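PDB 3N1U: hydrolase, HAD superfamily, subfamily III A from Legionella pneumophila, which probably hydrolyses 3-deoxy-D-manno-octulosonate 8-phosphate to 3-deoxy-D-manno-octulosonate and inorganic phosphate, with magnesium as the likely cofactor. Local coordinates for residues 19-24 with 100-105. Numbering follows the deposited sequence.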
ATOM      1  N   ILE A  19      23.515 -19.847  12.572  1.00 31.08           N
ATOM      2  CA  ILE A  19      23.650 -18.584  11.855  1.00 30.91           C
ATOM      3  C   ILE A  19      24.433 -17.531  12.657  1.00 31.13           C
ATOM      4  O   ILE A  19      24.081 -17.206  13.789  1.00 32.59           O
ATOM      5  CB  ILE A  19      22.280 -18.027  11.446  1.00 28.80           C
ATOM      6  CG1 ILE A  19      21.524 -18.984  10.497  1.00 29.75           C
ATOM      7  CG2 ILE A  19      22.461 -16.673  10.766  1.00 29.58           C
ATOM      8  CD1 ILE A  19      22.308 -19.532   9.230  1.00 27.33           C
ATOM      9  N   LYS A  20      25.495 -17.007  12.056  1.00 30.22           N
ATOM     10  CA  LYS A  20      26.307 -15.999  12.688  1.00 30.94           C
ATOM     11  C   LYS A  20      26.239 -14.675  11.906  1.00 30.00           C
ATOM     12  O   LYS A  20      26.726 -13.652  12.386  1.00 30.66           O
ATOM     13  CB  LYS A  20      27.765 -16.492  12.790  1.00 32.51           C
ATOM     14  CG  LYS A  20      27.883 -17.540  13.923  1.00 35.80           C
ATOM     15  CD  LYS A  20      29.293 -17.924  14.253  1.00 45.68           C
ATOM     16  CE  LYS A  20      29.242 -18.634  15.620  1.00 49.80           C
ATOM     17  NZ  LYS A  20      30.593 -19.047  16.069  1.00 56.78           N
ATOM     18  N   CYS A  21      25.646 -14.694  10.720  1.00 29.16           N
ATOM     19  CA  CYS A  21      25.429 -13.445   9.968  1.00 30.06           C
ATOM     20  C   CYS A  21      24.194 -13.592   9.127  1.00 28.50           C
ATOM     21  O   CYS A  21      24.052 -14.594   8.406  1.00 28.34           O
ATOM     22  CB  CYS A  21      26.651 -13.155   9.071  1.00 30.93           C
ATOM     23  SG  CYS A  21      26.483 -11.635   8.042  1.00 32.22           S
ATOM     24  N   LEU A  22      23.263 -12.623   9.209  1.00 27.20           N
ATOM     25  CA  LEU A  22      22.166 -12.532   8.218  1.00 26.58           C
ATOM     26  C   LEU A  22      22.499 -11.488   7.118  1.00 27.64           C
ATOM     27  O   LEU A  22      22.865 -10.329   7.438  1.00 29.16           O
ATOM     28  CB  LEU A  22      20.819 -12.131   8.922  1.00 25.10           C
ATOM     29  CG  LEU A  22      19.702 -11.819   7.901  1.00 25.82           C
ATOM     30  CD1 LEU A  22      19.325 -13.070   7.054  1.00 27.19           C
ATOM     31  CD2 LEU A  22      18.455 -11.288   8.661  1.00 25.15           C
ATOM     32  N   ILE A  23      22.358 -11.879   5.852  1.00 26.16           N
ATOM     33  CA  ILE A  23      22.545 -10.988   4.732  1.00 26.24           C
ATOM     34  C   ILE A  23      21.170 -10.725   4.103  1.00 25.55           C
ATOM     35  O   ILE A  23      20.390 -11.674   3.848  1.00 24.73           O
ATOM     36  CB  ILE A  23      23.433 -11.602   3.582  1.00 25.84           C
ATOM     37  CG1 ILE A  23      24.759 -12.196   4.137  1.00 26.98           C
ATOM     38  CG2 ILE A  23      23.740 -10.548   2.551  1.00 27.08           C
ATOM     39  CD1 ILE A  23      25.483 -13.126   3.107  1.00 28.35           C
ATOM     40  N   CYS A  24      20.869  -9.449   3.871  1.00 25.42           N
ATOM     41  CA  CYS A  24      19.616  -9.074   3.233  1.00 25.20           C
ATOM     42  C   CYS A  24      19.883  -8.400   1.941  1.00 26.57           C
ATOM     43  O   CYS A  24      20.801  -7.591   1.842  1.00 26.43           O
ATOM     44  CB  CYS A  24      18.783  -8.074   4.083  1.00 26.62           C
ATOM     45  SG  CYS A  24      18.384  -8.648   5.742  1.00 28.54           S
ATOM     46  N   GLN A 100      31.519 -13.428  -1.528  1.00 35.29           N
ATOM     47  CA  GLN A 100      32.820 -14.040  -1.239  1.00 38.48           C
ATOM     48  C   GLN A 100      33.702 -13.068  -0.446  1.00 38.80           C
ATOM     49  O   GLN A 100      34.461 -13.483   0.437  1.00 39.05           O
ATOM     50  CB  GLN A 100      33.509 -14.550  -2.546  1.00 38.74           C
ATOM     51  CG  GLN A 100      34.811 -15.372  -2.307  1.00 49.03           C
ATOM     52  CD  GLN A 100      34.643 -16.610  -1.406  1.00 55.10           C
ATOM     53  OE1 GLN A 100      33.605 -17.306  -1.430  1.00 57.38           O
ATOM     54  NE2 GLN A 100      35.672 -16.887  -0.611  1.00 58.80           N
ATOM     55  N   HIS A 101      33.575 -11.776  -0.744  1.00 39.25           N
ATOM     56  CA  HIS A 101      34.310 -10.746  -0.024  1.00 40.45           C
ATOM     57  C   HIS A 101      33.844 -10.662   1.426  1.00 38.98           C
ATOM     58  O   HIS A 101      34.673 -10.564   2.354  1.00 39.22           O
ATOM     59  CB  HIS A 101      34.125  -9.378  -0.685  1.00 41.76           C
ATOM     60  CG  HIS A 101      34.888  -8.283  -0.004  1.00 45.74           C
ATOM     61  ND1 HIS A 101      34.421  -7.650   1.124  1.00 46.06           N
ATOM     62  CD2 HIS A 101      36.097  -7.730  -0.271  1.00 49.37           C
ATOM     63  CE1 HIS A 101      35.298  -6.746   1.521  1.00 48.20           C
ATOM     64  NE2 HIS A 101      36.335  -6.786   0.702  1.00 51.59           N
ATOM     65  N   LEU A 102      32.523 -10.700   1.621  1.00 37.55           N
ATOM     66  CA  LEU A 102      31.961 -10.686   2.983  1.00 35.73           C
ATOM     67  C   LEU A 102      32.423 -11.925   3.763  1.00 36.27           C
ATOM     68  O   LEU A 102      32.766 -11.855   4.944  1.00 34.75           O
ATOM     69  CB  LEU A 102      30.445 -10.650   2.918  1.00 34.07           C
ATOM     70  CG  LEU A 102      29.736 -10.625   4.275  1.00 33.22           C
ATOM     71  CD1 LEU A 102      30.059  -9.394   5.130  1.00 34.97           C
ATOM     72  CD2 LEU A 102      28.213 -10.801   4.081  1.00 32.30           C
ATOM     73  N   LYS A 103      32.444 -13.068   3.079  1.00 36.92           N
ATOM     74  CA  LYS A 103      32.860 -14.301   3.712  1.00 38.22           C
ATOM     75  C   LYS A 103      34.314 -14.189   4.193  1.00 39.20           C
ATOM     76  O   LYS A 103      34.642 -14.612   5.310  1.00 39.90           O
ATOM     77  CB  LYS A 103      32.650 -15.457   2.739  1.00 38.91           C
ATOM     78  CG  LYS A 103      33.084 -16.832   3.231  1.00 41.85           C
ATOM     79  CD  LYS A 103      32.654 -17.800   2.134  1.00 43.53           C
ATOM     80  CE  LYS A 103      32.362 -19.164   2.668  1.00 47.30           C
ATOM     81  NZ  LYS A 103      33.504 -20.024   2.488  1.00 42.60           N
ATOM     82  N   LYS A 104      35.186 -13.624   3.350  1.00 40.79           N
ATOM     83  CA  LYS A 104      36.591 -13.435   3.717  1.00 42.14           C
ATOM     84  C   LYS A 104      36.696 -12.497   4.917  1.00 41.92           C
ATOM     85  O   LYS A 104      37.482 -12.738   5.832  1.00 43.81           O
ATOM     86  CB  LYS A 104      37.424 -12.886   2.552  1.00 41.63           C
ATOM     87  CG  LYS A 104      37.737 -13.903   1.498  1.00 46.42           C
ATOM     88  CD  LYS A 104      38.643 -13.292   0.424  1.00 50.95           C
ATOM     89  CE  LYS A 104      39.140 -14.336  -0.577  1.00 56.29           C
ATOM     90  NZ  LYS A 104      37.990 -14.953  -1.323  1.00 55.61           N
ATOM     91  N   THR A 105      35.910 -11.419   4.899  1.00 41.76           N
ATOM     92  CA  THR A 105      35.964 -10.405   5.942  1.00 42.17           C
ATOM     93  C   THR A 105      35.572 -10.992   7.294  1.00 41.56           C
ATOM     94  O   THR A 105      36.223 -10.728   8.309  1.00 42.87           O
ATOM     95  CB  THR A 105      35.008  -9.227   5.587  1.00 42.71           C
ATOM     96  OG1 THR A 105      35.327  -8.739   4.262  1.00 44.39           O
ATOM     97  CG2 THR A 105      35.066  -8.102   6.662  1.00 42.01           C
TER
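L102, on helix 96-106, meets I23 and C21, two alternate residues of strand 21-24 that face the helix. The contact is small, buried and wholly apolar. One methyl of the leucine does the touching. L102 CD2 lies 3.7 Å from I23 CD1 and equally close to I23 CG1. The two side chains reach toward each other, tip to tip. I23 CG1 sits beside the backbone N (chi1 -50°), anti to the carbonyl carbon, and this ethyl branch extends to the leucine. The same leucine methyl approaches the sulfur of C21 more loosely, with L102 CD2 4.4 Å from C21 SG. L102 also touches H87 and Y89 of strand 87-89. On the sheet side, F113 packs against both C21 and I23. One turn on from H101, T105 OG1 donates to H101 O at 2.7 Å, from the face opposite to that used by T105 N. Strand 21-24 is central in the parallel sheet and leads to D25 and D27, which bind calcium in this structure. A helix packed by apolar side chains on such a strand is typical of the Rossmann-like alpha/beta core of HAD hydrolases.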